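Side-chain contacts in monomethylamine corrinoid protein 1 (Methanosarcina barkeri, PDB 3EZX), which carries methyl groups on a cobalt-containing corrinoid cofactor from MtmB to MtbA in methanogenesis from monomethylamine: residues E27-G32 / L36-K41; E23-A28 / S72-V77; E137-H142 / V147-S152; D164-L169 / E193-D198; V124-D129 / E133-E138. All blocks are in the same frame, centred on the assembly; numbering follows the deposited sequence.

Interaction 1 of 5, residues E27-G32 / L36-K41; sequences EALAAG and LDIITK
I38 CD1 lies over one face of the peptide group joining A28 to L29, almost directly above the nitrogen, with I38 CD1 3.9 Å from L29 N. Within its own segment, A28 O accepts a hydrogen bond from A31 N. No flat side chain takes part, and everything else is aliphatic. The same methyl group meets A28 CB, with I38 CD1 and A28 CB 3.9 Å apart, while I38 CG1 stands 4.1 Å from A28 CB, so the alanine touches the outer half of the isoleucine chain. The reach of I38 follows from its torsions: CG1 lies anti to the carbonyl carbon and chi2 is extended at 177°, which drives CD1 straight at the other helix. L29 comes in across it at about a right angle and brings its CD1 to 3.9 Å from I38 CD1. Just beyond, G32, with positive phi, is the C-prime residue of a Schellman motif ending helix 20-30, which lets the chain turn back into helix 35-55. Within the N-terminal helical bundle I38 also touches L9 of helix 3-14 and L78 of helix 61-82; A28 rests on I5, and L29 on E81.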
# COMPACT_ATOMS: atom_id res chain seq x y z
N GLU A 27 3.50 -22.55 -4.04
CA GLU A 27 2.63 -23.65 -4.46
C GLU A 27 1.52 -23.14 -5.36
O GLU A 27 1.26 -23.70 -6.43
CB GLU A 27 1.99 -24.33 -3.24
CG GLU A 27 1.06 -25.49 -3.61
CD GLU A 27 0.32 -26.06 -2.41
OE1 GLU A 27 0.97 -26.36 -1.39
OE2 GLU A 27 -0.92 -26.20 -2.49
N ALA A 28 0.86 -22.08 -4.92
CA ALA A 28 -0.23 -21.50 -5.68
C ALA A 28 0.32 -20.91 -6.97
O ALA A 28 -0.25 -21.10 -8.05
CB ALA A 28 -0.91 -20.42 -4.86
N LEU A 29 1.44 -20.20 -6.84
CA LEU A 29 2.09 -19.56 -7.97
C LEU A 29 2.43 -20.60 -9.05
O LEU A 29 2.12 -20.42 -10.23
CB LEU A 29 3.36 -18.87 -7.49
CG LEU A 29 3.94 -17.68 -8.25
CD1 LEU A 29 2.96 -16.51 -8.25
CD2 LEU A 29 5.24 -17.28 -7.58
N ALA A 30 3.06 -21.69 -8.63
CA ALA A 30 3.44 -22.77 -9.54
C ALA A 30 2.21 -23.45 -10.13
O ALA A 30 2.31 -24.19 -11.11
CB ALA A 30 4.29 -23.79 -8.80
N ALA A 31 1.04 -23.21 -9.53
CA ALA A 31 -0.20 -23.80 -10.01
C ALA A 31 -0.86 -22.87 -11.02
O ALA A 31 -2.05 -22.95 -11.28
CB ALA A 31 -1.14 -24.05 -8.84
N GLY A 32 -0.05 -21.96 -11.57
CA GLY A 32 -0.56 -21.03 -12.55
C GLY A 32 -1.48 -19.96 -11.99
O GLY A 32 -2.18 -19.28 -12.75
N LEU A 36 -1.50 -11.58 -7.81
CA LEU A 36 -2.48 -10.66 -7.26
C LEU A 36 -3.72 -11.37 -6.70
O LEU A 36 -4.34 -10.90 -5.75
CB LEU A 36 -2.87 -9.63 -8.31
CG LEU A 36 -3.29 -8.24 -7.83
CD1 LEU A 36 -2.22 -7.64 -6.91
CD2 LEU A 36 -3.49 -7.37 -9.05
N ASP A 37 -4.07 -12.51 -7.29
CA ASP A 37 -5.22 -13.27 -6.80
C ASP A 37 -4.85 -13.95 -5.49
O ASP A 37 -5.69 -14.11 -4.61
CB ASP A 37 -5.66 -14.31 -7.83
CG ASP A 37 -6.40 -13.70 -9.00
OD1 ASP A 37 -5.85 -12.77 -9.63
OD2 ASP A 37 -7.54 -14.13 -9.27
N ILE A 38 -3.59 -14.33 -5.38
CA ILE A 38 -3.07 -14.96 -4.17
C ILE A 38 -3.23 -13.96 -3.02
O ILE A 38 -3.55 -14.33 -1.90
CB ILE A 38 -1.57 -15.30 -4.33
CG1 ILE A 38 -1.40 -16.39 -5.39
CG2 ILE A 38 -1.00 -15.75 -3.00
CD1 ILE A 38 0.05 -16.75 -5.66
N ILE A 39 -2.99 -12.69 -3.33
CA ILE A 39 -3.11 -11.63 -2.33
C ILE A 39 -4.56 -11.30 -2.00
O ILE A 39 -5.01 -11.49 -0.87
CB ILE A 39 -2.42 -10.33 -2.81
CG1 ILE A 39 -0.92 -10.55 -2.95
CG2 ILE A 39 -2.69 -9.19 -1.83
CD1 ILE A 39 -0.18 -9.35 -3.48
N THR A 40 -5.30 -10.83 -2.99
CA THR A 40 -6.69 -10.44 -2.79
C THR A 40 -7.67 -11.56 -2.42
O THR A 40 -8.62 -11.32 -1.69
CB THR A 40 -7.25 -9.69 -4.02
OG1 THR A 40 -7.45 -10.61 -5.10
CG2 THR A 40 -6.27 -8.61 -4.46
N LYS A 41 -7.44 -12.77 -2.91
CA LYS A 41 -8.36 -13.87 -2.59
C LYS A 41 -7.85 -14.80 -1.48
O LYS A 41 -8.59 -15.68 -1.03
CB LYS A 41 -8.68 -14.68 -3.84
CG LYS A 41 -9.62 -13.96 -4.80
CD LYS A 41 -9.86 -14.75 -6.07
CE LYS A 41 -10.75 -13.98 -7.03
NZ LYS A 41 -10.90 -14.67 -8.34

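Interaction 2 of 5, residues E23-A28 / S72-V77; sequences ELCKEA and SNAMEV
Sulfur-to-methyl packing makes the inner part of this contact: C25 SG sits 3.6 Å from A74 CB and 4.1 Å from A74 CA. With SG anti to its own carbonyl carbon (chi1 -84°), the thiol is carried out toward helix 61-82, at the point where the backbones come nearest, the CA atoms of C25 and A74 being 6.4 Å apart. Aliphatic packing makes the outer part. V77 CG1 is the shared atom, lying 3.8 Å from K26 CG and, more loosely, 4.3 Å from C25 CB. K26 contributes its stem, which crosses V77 at about a right angle; beyond CG the chain runs extended, and the residue as a whole is exposed. Polar pairing between the two segments is absent. The local helix axes pass at 9.2 Å with a signed crossing angle of -37°, an ordinary packing distance, with a cysteine facing an alanine at the nearest point. One side of the contact is thus buried and the other opens to the surface at the lysine. In the helical bundle, helix 35-55 closes the buried side, I38 touching C25 and L43 touching A74, while helix 3-14 packs on L24 through L9 and A12.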
# COMPACT_ATOMS: atom_id res chain seq x y z
N GLU A 23 5.92 -20.77 1.31
CA GLU A 23 5.81 -22.04 0.59
C GLU A 23 4.52 -22.15 -0.20
O GLU A 23 4.52 -22.62 -1.34
CB GLU A 23 5.91 -23.19 1.59
CG GLU A 23 7.16 -23.14 2.46
CD GLU A 23 8.42 -22.89 1.66
OE1 GLU A 23 8.59 -21.75 1.16
OE2 GLU A 23 9.23 -23.82 1.52
N LEU A 24 3.42 -21.73 0.42
CA LEU A 24 2.11 -21.77 -0.21
C LEU A 24 2.01 -20.79 -1.36
O LEU A 24 1.35 -21.05 -2.36
CB LEU A 24 1.04 -21.47 0.84
CG LEU A 24 0.96 -22.48 1.99
CD1 LEU A 24 -0.00 -21.99 3.06
CD2 LEU A 24 0.51 -23.81 1.44
N CYS A 25 2.67 -19.65 -1.22
CA CYS A 25 2.65 -18.65 -2.27
C CYS A 25 3.31 -19.24 -3.49
O CYS A 25 2.91 -18.97 -4.62
CB CYS A 25 3.40 -17.39 -1.82
SG CYS A 25 2.41 -16.26 -0.85
N LYS A 26 4.33 -20.06 -3.26
CA LYS A 26 5.03 -20.70 -4.36
C LYS A 26 4.16 -21.82 -4.93
O LYS A 26 4.10 -22.00 -6.15
CB LYS A 26 6.37 -21.28 -3.88
CG LYS A 26 7.38 -20.23 -3.45
CD LYS A 26 8.65 -20.87 -2.92
CE LYS A 26 9.64 -19.82 -2.45
NZ LYS A 26 10.89 -20.41 -1.90
N GLU A 27 3.50 -22.55 -4.04
CA GLU A 27 2.63 -23.65 -4.46
C GLU A 27 1.52 -23.14 -5.36
O GLU A 27 1.26 -23.70 -6.43
CB GLU A 27 1.99 -24.33 -3.24
CG GLU A 27 1.06 -25.49 -3.61
CD GLU A 27 0.32 -26.06 -2.41
OE1 GLU A 27 0.97 -26.36 -1.39
OE2 GLU A 27 -0.92 -26.20 -2.49
N ALA A 28 0.86 -22.08 -4.92
CA ALA A 28 -0.23 -21.50 -5.68
C ALA A 28 0.32 -20.91 -6.97
O ALA A 28 -0.25 -21.10 -8.05
CB ALA A 28 -0.91 -20.42 -4.86
N SER A 72 4.59 -10.26 5.05
CA SER A 72 5.76 -9.60 4.50
C SER A 72 6.63 -10.64 3.78
O SER A 72 7.19 -10.38 2.72
CB SER A 72 6.56 -8.92 5.60
OG SER A 72 5.74 -8.03 6.32
N ASN A 73 6.72 -11.83 4.37
CA ASN A 73 7.50 -12.90 3.77
C ASN A 73 6.82 -13.35 2.48
O ASN A 73 7.48 -13.73 1.52
CB ASN A 73 7.63 -14.08 4.74
CG ASN A 73 8.68 -13.84 5.81
OD1 ASN A 73 8.92 -14.70 6.66
ND2 ASN A 73 9.32 -12.68 5.78
N ALA A 74 5.49 -13.31 2.47
CA ALA A 74 4.73 -13.71 1.29
C ALA A 74 4.99 -12.73 0.16
O ALA A 74 5.09 -13.11 -1.01
CB ALA A 74 3.25 -13.75 1.62
N MET A 75 5.12 -11.46 0.52
CA MET A 75 5.36 -10.39 -0.45
C MET A 75 6.73 -10.49 -1.10
O MET A 75 6.90 -10.06 -2.24
CB MET A 75 5.18 -9.04 0.23
CG MET A 75 3.73 -8.73 0.58
SD MET A 75 2.76 -8.32 -0.88
CE MET A 75 2.43 -9.93 -1.52
N GLU A 76 7.70 -11.05 -0.39
CA GLU A 76 9.03 -11.21 -0.94
C GLU A 76 8.99 -12.20 -2.10
O GLU A 76 9.81 -12.14 -3.02
CB GLU A 76 10.00 -11.70 0.14
CG GLU A 76 10.11 -10.78 1.34
CD GLU A 76 11.22 -11.18 2.27
OE1 GLU A 76 11.34 -12.39 2.58
OE2 GLU A 76 11.99 -10.29 2.71
N VAL A 77 8.03 -13.12 -2.06
CA VAL A 77 7.90 -14.10 -3.12
C VAL A 77 7.03 -13.61 -4.26
O VAL A 77 7.25 -13.96 -5.41
CB VAL A 77 7.31 -15.42 -2.58
CG1 VAL A 77 7.18 -16.43 -3.71
CG2 VAL A 77 8.20 -15.99 -1.48

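Interaction 3 of 5, residues E137-H142 / V147-S152; sequences EEAAKH and VLLVGS
V147 CG2 makes the first shell of this contact almost alone, lying 3.7 Å from H142 CB and 3.5 Å from H142 O. The methyl group therefore meets the root of the histidine and its carbonyl rather than the imidazole. A second, looser touch follows one helical turn back, with L149 CD2 4.4 Å from A139 CB. Both strand residues belong to the same face of strand 147-152.

The next shell concerns what surrounds the imidazole, which is turned from V147. With CG of H142 anti to its carbonyl carbon (chi1 -66°), the ring swings away to a place where the carboxylate oxygen E138 OE2 lies at its edge, in the ring plane. E138 is in turn drawn to K141, a salt bridge whose hydrogen bond is weak at 3.5 Å between K141 NZ and E138 OE1. On another part of the ring, H142 ND1 makes a weak hydrogen bond to E145.

Farther out, the strand leads to the cofactor: V150, G151 and S152 line its pocket, and S152 OG is hydrogen-bonded to N3B of 5-hydroxybenzimidazolylcobamide. The contact thus joins a sheet-covering helix to the strand that follows it in a beta-alpha-beta unit of the Rossmann-like domain. Strand 147-152 is flanked by strand 94-99, through L148 with L94 and I96, and by strand 179-183, through L149 with K179 and M181; H142 also touches L94, V147 touches I96, and L174 covers A139.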
# COMPACT_ATOMS: atom_id res chain seq x y z
N GLU A 137 10.09 18.37 0.29
CA GLU A 137 11.42 18.60 -0.26
C GLU A 137 11.62 17.74 -1.50
O GLU A 137 12.24 18.18 -2.48
CB GLU A 137 12.50 18.29 0.78
CG GLU A 137 12.80 19.46 1.71
CD GLU A 137 13.84 19.12 2.77
OE1 GLU A 137 14.85 18.47 2.44
OE2 GLU A 137 13.64 19.54 3.93
N GLU A 138 11.08 16.53 -1.47
CA GLU A 138 11.21 15.61 -2.59
C GLU A 138 10.41 16.14 -3.77
O GLU A 138 10.86 16.08 -4.92
CB GLU A 138 10.70 14.22 -2.19
CG GLU A 138 11.12 13.10 -3.12
CD GLU A 138 12.63 12.95 -3.20
OE1 GLU A 138 13.30 13.16 -2.16
OE2 GLU A 138 13.15 12.60 -4.28
N ALA A 139 9.22 16.66 -3.49
CA ALA A 139 8.35 17.20 -4.52
C ALA A 139 8.96 18.44 -5.17
O ALA A 139 8.78 18.68 -6.36
CB ALA A 139 6.98 17.54 -3.94
N ALA A 140 9.68 19.22 -4.37
CA ALA A 140 10.33 20.44 -4.85
C ALA A 140 11.42 20.12 -5.86
O ALA A 140 11.53 20.78 -6.90
CB ALA A 140 10.92 21.22 -3.68
N LYS A 141 12.24 19.11 -5.56
CA LYS A 141 13.32 18.70 -6.44
C LYS A 141 12.78 18.30 -7.81
O LYS A 141 13.49 18.33 -8.81
CB LYS A 141 14.08 17.51 -5.85
CG LYS A 141 14.64 17.73 -4.45
CD LYS A 141 15.22 16.44 -3.88
CE LYS A 141 15.60 16.59 -2.41
NZ LYS A 141 16.02 15.29 -1.80
N HIS A 142 11.50 17.91 -7.84
CA HIS A 142 10.86 17.48 -9.08
C HIS A 142 9.76 18.44 -9.54
O HIS A 142 8.84 18.04 -10.24
CB HIS A 142 10.29 16.08 -8.90
CG HIS A 142 11.33 15.02 -8.69
ND1 HIS A 142 12.17 14.59 -9.69
CD2 HIS A 142 11.68 14.31 -7.58
CE1 HIS A 142 12.99 13.67 -9.22
NE2 HIS A 142 12.71 13.48 -7.94
N VAL A 147 4.43 14.56 -11.54
CA VAL A 147 4.61 13.99 -10.21
C VAL A 147 3.33 13.62 -9.48
O VAL A 147 2.36 14.38 -9.46
CB VAL A 147 5.43 14.96 -9.32
CG1 VAL A 147 5.52 14.43 -7.90
CG2 VAL A 147 6.83 15.15 -9.89
N LEU A 148 3.34 12.42 -8.90
CA LEU A 148 2.21 11.89 -8.13
C LEU A 148 2.66 11.55 -6.72
O LEU A 148 3.60 10.78 -6.53
CB LEU A 148 1.66 10.62 -8.79
CG LEU A 148 0.63 9.81 -7.99
CD1 LEU A 148 -0.61 10.66 -7.69
CD2 LEU A 148 0.24 8.57 -8.78
N LEU A 149 2.00 12.14 -5.73
CA LEU A 149 2.34 11.88 -4.34
C LEU A 149 1.42 10.80 -3.79
O LEU A 149 0.23 11.05 -3.58
CB LEU A 149 2.22 13.15 -3.51
CG LEU A 149 3.11 14.32 -3.95
CD1 LEU A 149 2.91 15.51 -3.02
CD2 LEU A 149 4.57 13.87 -3.95
N VAL A 150 1.96 9.61 -3.58
CA VAL A 150 1.21 8.47 -3.06
C VAL A 150 1.51 8.29 -1.57
O VAL A 150 2.59 7.84 -1.19
CB VAL A 150 1.58 7.17 -3.81
CG1 VAL A 150 0.60 6.06 -3.46
CG2 VAL A 150 1.61 7.41 -5.31
N GLY A 151 0.54 8.62 -0.71
CA GLY A 151 0.76 8.48 0.72
C GLY A 151 -0.06 7.44 1.46
O GLY A 151 -1.23 7.20 1.15
N SER A 152 0.55 6.81 2.46
CA SER A 152 -0.12 5.79 3.26
C SER A 152 -0.25 6.19 4.71
O SER A 152 0.52 7.00 5.22
CB SER A 152 0.63 4.45 3.19
OG SER A 152 0.35 3.75 2.00

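Interaction 4 of 5, residues D164-L169 / E193-D198; sequences DLMDRL and EEIGAD
M166 CE, the end of a buried methionine, lies against the backbone where helix 189-195 gives way to loop. It is 3.2 Å from G196 O, 3.5 Å from A197 CA and 4.2 Å from A197 CB, so one methyl group is received by two successive residues. Nearer its root, M166 CG meets I195 CD1 at 4.0 Å, the two side chains crossing at about a right angle. The methionine chain is bent at chi2 and again at chi3 (-101°), which folds CE over the turn. I195 holds CG1 in the crowded position between its backbone N and carbonyl carbon, chi1 54°, and from there runs extended to CD1. The same helix end is also held by R175, whose NH2 donates a hydrogen bond to G196 O and pairs with D198 in a salt bridge.

G196 lies where phi is 134°; a side chain there would meet the carbonyl oxygen of I195, and its CB would also point toward the methionine, 4.5 Å from M166 CE. Glycine's lack of a side chain suits this exit from the helix, and M166 lies against the bare turn. In the Rossmann-like domain this turn follows the last strand of the parallel sheet and its helix 189-195, while helix 161-171 is the connection that enters strand 179-183; M166 reaches C180 of that strand.

The other side is looser. Beside I195, E193 and E194 are exposed to solvent. On the flank of helix 161-171 turned from the contact, D164 and R168 form a long ion pair, R168 NE to D164 OD2 at 3.7 Å, and R168 NH1 has a second acid in E171.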
# COMPACT_ATOMS: atom_id res chain seq x y z
N ASP A 164 -1.83 18.50 7.16
CA ASP A 164 -0.67 19.37 7.25
C ASP A 164 0.15 19.30 5.96
O ASP A 164 0.54 20.33 5.42
CB ASP A 164 0.20 18.95 8.45
CG ASP A 164 1.53 19.68 8.50
OD1 ASP A 164 2.37 19.47 7.60
OD2 ASP A 164 1.73 20.48 9.43
N LEU A 165 0.39 18.09 5.48
CA LEU A 165 1.16 17.92 4.25
C LEU A 165 0.54 18.77 3.14
O LEU A 165 1.22 19.61 2.54
CB LEU A 165 1.19 16.44 3.85
CG LEU A 165 1.89 16.02 2.56
CD1 LEU A 165 3.28 16.63 2.46
CD2 LEU A 165 1.96 14.49 2.52
N MET A 166 -0.74 18.55 2.86
CA MET A 166 -1.42 19.31 1.82
C MET A 166 -1.29 20.81 2.09
O MET A 166 -1.03 21.59 1.17
CB MET A 166 -2.90 18.92 1.73
CG MET A 166 -3.13 17.55 1.14
SD MET A 166 -2.24 17.34 -0.42
CE MET A 166 -3.55 17.59 -1.61
N ASP A 167 -1.45 21.21 3.35
CA ASP A 167 -1.33 22.61 3.70
C ASP A 167 0.08 23.14 3.43
O ASP A 167 0.24 24.30 3.03
CB ASP A 167 -1.70 22.85 5.17
CG ASP A 167 -3.15 22.53 5.47
OD1 ASP A 167 -4.02 22.83 4.62
OD2 ASP A 167 -3.43 22.00 6.56
N ARG A 168 1.09 22.31 3.65
CA ARG A 168 2.47 22.72 3.44
C ARG A 168 2.83 22.78 1.97
O ARG A 168 3.74 23.52 1.58
CB ARG A 168 3.45 21.79 4.17
CG ARG A 168 3.25 21.74 5.68
CD ARG A 168 3.14 23.13 6.29
NE ARG A 168 1.91 23.28 7.07
CZ ARG A 168 1.49 24.43 7.60
NH1 ARG A 168 2.20 25.54 7.44
NH2 ARG A 168 0.36 24.46 8.30
N LEU A 169 2.13 22.01 1.14
CA LEU A 169 2.40 22.01 -0.29
C LEU A 169 1.92 23.33 -0.89
O LEU A 169 2.48 23.81 -1.87
CB LEU A 169 1.70 20.84 -0.98
CG LEU A 169 2.14 19.42 -0.61
CD1 LEU A 169 1.42 18.43 -1.51
CD2 LEU A 169 3.65 19.29 -0.77
N GLU A 193 -11.34 15.24 0.38
CA GLU A 193 -11.70 16.59 -0.02
C GLU A 193 -11.59 17.57 1.14
O GLU A 193 -11.33 18.75 0.92
CB GLU A 193 -13.12 16.62 -0.59
CG GLU A 193 -13.24 16.04 -2.00
CD GLU A 193 -13.27 14.52 -2.02
OE1 GLU A 193 -12.39 13.90 -1.40
OE2 GLU A 193 -14.17 13.96 -2.68
N GLU A 194 -11.78 17.07 2.35
CA GLU A 194 -11.69 17.93 3.53
C GLU A 194 -10.33 18.61 3.49
O GLU A 194 -10.21 19.81 3.77
CB GLU A 194 -11.81 17.09 4.81
CG GLU A 194 -12.14 17.91 6.05
CD GLU A 194 -12.30 17.05 7.29
OE1 GLU A 194 -12.75 15.90 7.15
OE2 GLU A 194 -11.99 17.54 8.40
N ILE A 195 -9.30 17.85 3.14
CA ILE A 195 -7.95 18.39 3.05
C ILE A 195 -7.73 19.05 1.69
O ILE A 195 -7.36 20.22 1.61
CB ILE A 195 -6.88 17.29 3.26
CG1 ILE A 195 -7.12 16.13 2.29
CG2 ILE A 195 -6.92 16.80 4.70
CD1 ILE A 195 -6.05 15.05 2.34
N GLY A 196 -7.98 18.30 0.62
CA GLY A 196 -7.81 18.85 -0.72
C GLY A 196 -7.05 17.95 -1.67
O GLY A 196 -6.43 18.43 -2.61
N ALA A 197 -7.11 16.64 -1.43
CA ALA A 197 -6.41 15.67 -2.27
C ALA A 197 -7.12 15.43 -3.60
O ALA A 197 -8.20 15.95 -3.84
CB ALA A 197 -6.27 14.35 -1.51
N ASP A 198 -6.49 14.62 -4.45
CA ASP A 198 -7.04 14.32 -5.77
C ASP A 198 -7.68 12.93 -5.88
O ASP A 198 -8.43 12.68 -6.81
CB ASP A 198 -5.96 14.45 -6.85
CG ASP A 198 -5.30 15.81 -6.85
OD1 ASP A 198 -4.62 16.16 -7.84
OD2 ASP A 198 -5.45 16.54 -5.85

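Interaction 5 of 5, residues V124-D129 / E133-E138; sequences VDLGVD and ENVVEE
The carboxylate of E138 rests on hydrocarbon: its OE2 lies 3.7 Å from V124 CG1, and its OE1 4.1 Å from L126 CD2. E138 CG stands 4.1 Å from both V124 CG1 and L126 CD2. V124 and E138 approach from opposite directions, whereas L126 and E138 slide past one another. The bend of the glutamate explains this: CG is anti to the backbone N (chi1 -164°), and a turn at chi2 (61°) sets the CG-CD bond across the strand direction, placing OE1 near L126 and OE2 near V124. The other branch, L126 CD1, meets an earlier turn of the same helix at V135 CG2, 3.9 Å away. Replacing E138 by an alanine would probably leave V124 CG1 and L126 CD2 without their cover and take from K141 a distant, weak carboxylate partner. An Asx turn spans L126, G127 N donating to the anti side of D125 OD1 at 3.0 Å, 23° out of the carboxylate plane; the same oxygen receives H109 NE2. Strand 122-125 is an outermost strand of the sheet, paired with strand 94-99 through V124 with A95 and T97, while helix 132-141 lies over it and meets helix 161-171 through V135 and V136 on L165.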
# COMPACT_ATOMS: atom_id res chain seq x y z
N VAL A 124 9.91 6.35 -6.46
CA VAL A 124 10.71 7.08 -5.48
C VAL A 124 10.06 6.72 -4.14
O VAL A 124 9.15 7.40 -3.67
CB VAL A 124 10.65 8.60 -5.69
CG1 VAL A 124 11.53 9.30 -4.66
CG2 VAL A 124 11.14 8.94 -7.08
N ASP A 125 10.55 5.64 -3.54
CA ASP A 125 10.04 5.12 -2.27
C ASP A 125 10.75 5.75 -1.08
O ASP A 125 11.89 5.40 -0.79
CB ASP A 125 10.25 3.60 -2.24
CG ASP A 125 9.37 2.90 -1.23
OD1 ASP A 125 9.06 3.51 -0.18
OD2 ASP A 125 9.01 1.74 -1.48
N LEU A 126 10.07 6.66 -0.37
CA LEU A 126 10.67 7.32 0.78
C LEU A 126 10.73 6.47 2.06
O LEU A 126 11.38 6.85 3.03
CB LEU A 126 9.94 8.64 1.08
CG LEU A 126 9.98 9.71 -0.01
CD1 LEU A 126 9.37 11.01 0.52
CD2 LEU A 126 11.41 9.94 -0.47
N GLY A 127 10.06 5.32 2.05
CA GLY A 127 10.06 4.45 3.21
C GLY A 127 8.88 4.74 4.12
O GLY A 127 7.82 5.15 3.64
N VAL A 128 9.05 4.55 5.43
CA VAL A 128 7.99 4.80 6.41
C VAL A 128 8.38 5.89 7.40
O VAL A 128 9.55 6.28 7.47
CB VAL A 128 7.64 3.52 7.23
CG1 VAL A 128 7.24 2.39 6.30
CG2 VAL A 128 8.83 3.11 8.09
N ASP A 129 7.41 6.37 8.17
CA ASP A 129 7.69 7.39 9.18
C ASP A 129 8.35 8.61 8.53
O ASP A 129 9.24 9.24 9.11
CB ASP A 129 8.60 6.78 10.26
CG ASP A 129 8.97 7.76 11.35
OD1 ASP A 129 8.08 8.48 11.84
OD2 ASP A 129 10.17 7.80 11.72
N GLU A 133 7.76 17.40 5.62
CA GLU A 133 8.70 18.28 4.95
C GLU A 133 9.62 17.55 3.98
O GLU A 133 10.00 18.11 2.95
CB GLU A 133 9.51 19.06 5.98
CG GLU A 133 8.68 20.11 6.70
CD GLU A 133 9.51 20.98 7.63
OE1 GLU A 133 10.58 21.47 7.21
OE2 GLU A 133 9.07 21.20 8.78
N ASN A 134 9.99 16.31 4.30
CA ASN A 134 10.85 15.55 3.41
C ASN A 134 10.09 15.15 2.15
O ASN A 134 10.69 14.89 1.11
CB ASN A 134 11.41 14.30 4.09
CG ASN A 134 12.42 14.63 5.17
OD1 ASN A 134 13.28 15.49 4.98
ND2 ASN A 134 12.34 13.93 6.29
N VAL A 135 8.76 15.08 2.25
CA VAL A 135 7.94 14.73 1.10
C VAL A 135 7.86 15.99 0.26
O VAL A 135 7.93 15.95 -0.97
CB VAL A 135 6.51 14.30 1.51
CG1 VAL A 135 5.67 14.01 0.28
CG2 VAL A 135 6.57 13.05 2.38
N VAL A 136 7.73 17.13 0.94
CA VAL A 136 7.66 18.43 0.27
C VAL A 136 9.00 18.72 -0.39
O VAL A 136 9.05 19.25 -1.50
CB VAL A 136 7.35 19.56 1.27
CG1 VAL A 136 7.38 20.90 0.56
CG2 VAL A 136 5.99 19.34 1.89
N GLU A 137 10.09 18.37 0.29
CA GLU A 137 11.42 18.60 -0.26
C GLU A 137 11.62 17.74 -1.50
O GLU A 137 12.24 18.18 -2.48
CB GLU A 137 12.50 18.29 0.78
CG GLU A 137 12.80 19.46 1.71
CD GLU A 137 13.84 19.12 2.77
OE1 GLU A 137 14.85 18.47 2.44
OE2 GLU A 137 13.64 19.54 3.93
N GLU A 138 11.08 16.53 -1.47
CA GLU A 138 11.21 15.61 -2.59
C GLU A 138 10.41 16.14 -3.77
O GLU A 138 10.86 16.08 -4.92
CB GLU A 138 10.70 14.22 -2.19
CG GLU A 138 11.12 13.10 -3.12
CD GLU A 138 12.63 12.95 -3.20
OE1 GLU A 138 13.30 13.16 -2.16
OE2 GLU A 138 13.15 12.60 -4.28

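From the N terminus, interactions 1 and 2 both start on helix 20-30 and share E27 and A28. Interaction 1 closes a tight turn into helix 35-55, inside the longer loop that interaction 2 closes on helix 61-82; I39 and M75 touch between them. These tie helix 20-30 to the two long helices of the N-terminal bundle. The C-terminal domain follows in series: interaction 5 joins strand 122-125 to helix 132-141, and interaction 3, sharing E137 and E138, carries that helix on to strand 147-152. Interaction 4 comes last, bridging helix 161-171 to the end of helix 189-195; its L169 packs on L149 of interaction 3 and V136 of interaction 5. The two groups do not touch.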